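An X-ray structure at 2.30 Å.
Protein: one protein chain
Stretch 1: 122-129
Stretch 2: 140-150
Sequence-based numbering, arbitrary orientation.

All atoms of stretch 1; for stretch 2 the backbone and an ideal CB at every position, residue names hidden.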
# COMPACT_ATOMS: atom_id res chain seq x y z
N LYS C 122 -28.67 -9.21 8.37
CA LYS C 122 -30.13 -9.17 8.45
C LYS C 122 -30.74 -10.09 7.41
O LYS C 122 -31.75 -9.76 6.78
CB LYS C 122 -30.65 -7.75 8.25
CG LYS C 122 -29.86 -6.67 9.00
CD LYS C 122 -30.16 -6.70 10.50
CE LYS C 122 -29.65 -5.43 11.18
NZ LYS C 122 -28.17 -5.49 11.45
N LEU C 123 -30.13 -11.26 7.23
CA LEU C 123 -30.61 -12.24 6.27
C LEU C 123 -31.85 -12.96 6.78
O LEU C 123 -32.13 -13.00 7.99
CB LEU C 123 -29.50 -13.24 5.93
CG LEU C 123 -28.25 -12.62 5.30
CD1 LEU C 123 -27.10 -13.55 5.41
CD2 LEU C 123 -28.51 -12.24 3.85
N ASN C 124 -32.60 -13.52 5.85
CA ASN C 124 -33.81 -14.24 6.21
C ASN C 124 -33.94 -15.38 5.25
O ASN C 124 -34.25 -15.17 4.08
CB ASN C 124 -35.03 -13.30 6.12
CG ASN C 124 -36.30 -13.92 6.70
OD1 ASN C 124 -36.25 -14.63 7.71
ND2 ASN C 124 -37.44 -13.61 6.09
N VAL C 125 -33.51 -16.56 5.68
CA VAL C 125 -33.69 -17.77 4.89
C VAL C 125 -34.75 -18.67 5.55
O VAL C 125 -34.92 -18.66 6.76
CB VAL C 125 -32.35 -18.53 4.71
CG1 VAL C 125 -31.93 -19.22 6.01
CG2 VAL C 125 -32.41 -19.51 3.54
N GLN C 126 -35.50 -19.38 4.73
CA GLN C 126 -36.40 -20.40 5.24
C GLN C 126 -35.57 -21.62 5.58
O GLN C 126 -35.01 -22.26 4.68
CB GLN C 126 -37.44 -20.76 4.18
CG GLN C 126 -38.62 -21.57 4.68
CD GLN C 126 -39.62 -21.87 3.56
OE1 GLN C 126 -40.46 -21.02 3.21
NE2 GLN C 126 -39.49 -23.05 2.95
N THR C 127 -35.42 -21.90 6.87
CA THR C 127 -34.68 -23.07 7.29
C THR C 127 -35.58 -24.29 7.35
O THR C 127 -36.80 -24.16 7.42
CB THR C 127 -33.98 -22.87 8.65
OG1 THR C 127 -34.95 -22.57 9.66
CG2 THR C 127 -32.97 -21.75 8.57
N PRO C 128 -34.98 -25.49 7.28
CA PRO C 128 -35.78 -26.70 7.29
C PRO C 128 -36.30 -26.99 8.69
O PRO C 128 -35.73 -26.52 9.67
CB PRO C 128 -34.79 -27.78 6.84
CG PRO C 128 -33.41 -27.24 7.20
CD PRO C 128 -33.54 -25.77 7.50
N PRO C 129 -37.42 -27.72 8.79
CA PRO C 129 -38.04 -27.91 10.11
C PRO C 129 -37.31 -28.97 10.92
O PRO C 129 -36.62 -29.83 10.35
CB PRO C 129 -39.44 -28.41 9.75
CG PRO C 129 -39.25 -29.16 8.45
CD PRO C 129 -38.04 -28.56 7.75
N UNK C 140 -26.15 -24.98 6.61
CA UNK C 140 -26.04 -24.88 5.15
C UNK C 140 -26.95 -23.80 4.60
O UNK C 140 -26.57 -23.07 3.70
CB UNK C 140 -26.37 -26.22 4.49
N UNK C 141 -28.16 -23.72 5.13
CA UNK C 141 -29.12 -22.69 4.73
C UNK C 141 -28.66 -21.29 5.12
O UNK C 141 -28.87 -20.32 4.38
CB UNK C 141 -30.49 -22.98 5.36
N UNK C 142 -28.01 -21.19 6.28
CA UNK C 142 -27.45 -19.92 6.74
C UNK C 142 -26.33 -19.48 5.80
O UNK C 142 -26.32 -18.36 5.30
CB UNK C 142 -26.93 -20.04 8.17
N UNK C 143 -25.42 -20.40 5.51
CA UNK C 143 -24.25 -20.09 4.72
C UNK C 143 -24.64 -19.81 3.27
O UNK C 143 -24.18 -18.84 2.68
CB UNK C 143 -23.24 -21.24 4.79
N UNK C 144 -25.60 -20.58 2.76
CA UNK C 144 -26.12 -20.33 1.42
C UNK C 144 -26.75 -18.95 1.33
O UNK C 144 -26.46 -18.19 0.40
CB UNK C 144 -27.14 -21.40 1.03
N UNK C 145 -27.58 -18.60 2.31
CA UNK C 145 -28.15 -17.24 2.35
C UNK C 145 -27.05 -16.19 2.38
O UNK C 145 -27.13 -15.16 1.71
CB UNK C 145 -29.06 -17.07 3.57
N UNK C 146 -26.01 -16.44 3.16
CA UNK C 146 -24.87 -15.54 3.22
C UNK C 146 -24.16 -15.43 1.87
O UNK C 146 -23.74 -14.35 1.47
CB UNK C 146 -23.89 -16.01 4.29
N UNK C 147 -24.03 -16.55 1.16
CA UNK C 147 -23.31 -16.57 -0.10
C UNK C 147 -24.11 -15.81 -1.17
O UNK C 147 -23.54 -15.04 -1.95
CB UNK C 147 -23.04 -18.01 -0.54
N UNK C 148 -25.42 -15.97 -1.15
CA UNK C 148 -26.28 -15.26 -2.10
C UNK C 148 -26.16 -13.76 -1.89
O UNK C 148 -26.00 -12.99 -2.85
CB UNK C 148 -27.74 -15.70 -1.95
N UNK C 149 -26.19 -13.35 -0.62
CA UNK C 149 -25.99 -11.95 -0.24
C UNK C 149 -24.64 -11.43 -0.72
O UNK C 149 -24.55 -10.36 -1.33
CB UNK C 149 -26.10 -11.79 1.28
N UNK C 150 -23.59 -12.21 -0.48
CA UNK C 150 -22.25 -11.83 -0.94
C UNK C 150 -22.20 -11.59 -2.46
O UNK C 150 -21.54 -10.66 -2.93
CB UNK C 150 -21.24 -12.92 -0.56

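Phi from -57° to -70° and psi from -36° to -49° make 140-150 helical throughout, and backbone hydrogen bonds from N of residues 144 to 150 to O four residues earlier agree. Stretch 1 is extended beyond its first residue and directs Leu123 and Val125 at the helix.

Position 140 has nothing of stretch 1 within 5.5 Å of its ideal CB, so the visible atoms do not restrict it; it is Cys140, without contact here.

Position 141 points toward stretch 1. Its ideal CB lies 4.1 Å from Val125 CG1 and 4.2 Å from Thr127 CG2, with Pro128 farther along. A long aliphatic or an aromatic side chain could cover this run. The residue is Tyr141, chi1 m (-84°). Its CD1 lies 4.0 Å from Val125 CG2, which sits at the ring edge near its plane, and 3.5 Å from Gln126 O; its CD2 packs 3.7 Å from Pro128 CD. The ring thus spans residues 125 to 128.

At 142 CA-to-CB points away, so a small side chain would miss stretch 1, whereas a long, flexible apolar one could bend back. Ile142, m at chi1 and chi2, does so: CD1 comes 4.1 Å from Val125 CG1 and 4.4 Å from Thr127 CG2.

Position 143 also points away and is unconstrained from this side; Thr143 makes no contact, and its OG1 hydrogen-bonds elsewhere in the structure. Position 144 points sideways, clear of stretch 1, so small or large residues would do; Ala144 CB stays 6.1 Å from Val125 CG2.

At position 145 the backbones come close. Its ideal CB is 3.8 Å from Val125 CB and 4.4 Å from Leu123 CD1. Such close approach favours a small residue. Ala145 fits, its CB 3.7 Å from Val125 CB.

At 146 the bond points sideways, with Leu123 CD1 4.2 Å from the ideal CB; various apolar residues would suit. Leu146 (chi1 t, chi2 p) keeps that CB contact, and Leu123 CD1 lies closer still, 3.7 Å, to Leu146 CA.

Position 147 points away, so polar or apolar residues would do; Leu147 makes no contact. Position 148 points toward stretch 1 but its ideal CB has none of it within 5.5 Å, which again sets no preference; Ile148 CD1 remains 6.8 Å from Val125 CG2.

Position 149 points toward stretch 1, its ideal CB 3.6 Å from Leu123 CD2. An aliphatic residue would be natural, but a polar one is possible if its end turns aside. Asp149, chi1 t, touches Leu123 CD2 through CB at 3.5 Å, while OD1 and OD2 hydrogen-bond elsewhere in the structure.

Position 150 is out of reach, leaving any side chain possible; it is Ile150. No hydrogen bond crosses the interface.

Stretch 2, residues 140-150: CYITAALLIDI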
# COMPACT_ATOMS: atom_id res chain seq x y z
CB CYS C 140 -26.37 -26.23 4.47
SG CYS C 140 -25.01 -27.42 4.49
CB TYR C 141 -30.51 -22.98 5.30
CG TYR C 141 -31.28 -23.94 4.43
CD1 TYR C 141 -31.98 -23.48 3.32
CD2 TYR C 141 -31.20 -25.31 4.63
CE1 TYR C 141 -32.66 -24.35 2.48
CE2 TYR C 141 -31.85 -26.20 3.78
CZ TYR C 141 -32.60 -25.70 2.72
OH TYR C 141 -33.26 -26.56 1.87
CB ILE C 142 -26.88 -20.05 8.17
CG1 ILE C 142 -27.97 -20.45 9.17
CG2 ILE C 142 -26.20 -18.75 8.59
CD1 ILE C 142 -29.22 -19.60 9.12
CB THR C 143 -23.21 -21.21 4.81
OG1 THR C 143 -22.89 -21.42 6.19
CG2 THR C 143 -21.93 -20.87 4.03
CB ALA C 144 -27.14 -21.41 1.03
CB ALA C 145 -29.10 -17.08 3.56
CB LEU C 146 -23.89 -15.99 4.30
CG LEU C 146 -22.56 -15.25 4.32
CD1 LEU C 146 -22.76 -13.73 4.54
CD2 LEU C 146 -21.61 -15.85 5.36
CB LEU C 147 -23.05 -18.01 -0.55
CG LEU C 147 -22.67 -18.15 -2.03
CD1 LEU C 147 -21.21 -17.67 -2.28
CD2 LEU C 147 -22.87 -19.56 -2.51
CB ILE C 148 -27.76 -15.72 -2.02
CG1 ILE C 148 -27.91 -17.12 -2.58
CG2 ILE C 148 -28.68 -14.74 -2.79
CD1 ILE C 148 -29.18 -17.83 -2.18
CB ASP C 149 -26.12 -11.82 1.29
CG ASP C 149 -25.83 -10.42 1.79
OD1 ASP C 149 -26.19 -9.43 1.12
OD2 ASP C 149 -25.30 -10.31 2.91
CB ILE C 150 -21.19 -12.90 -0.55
CG1 ILE C 150 -20.87 -12.82 0.94
CG2 ILE C 150 -19.93 -12.76 -1.40
CD1 ILE C 150 -20.01 -13.95 1.44
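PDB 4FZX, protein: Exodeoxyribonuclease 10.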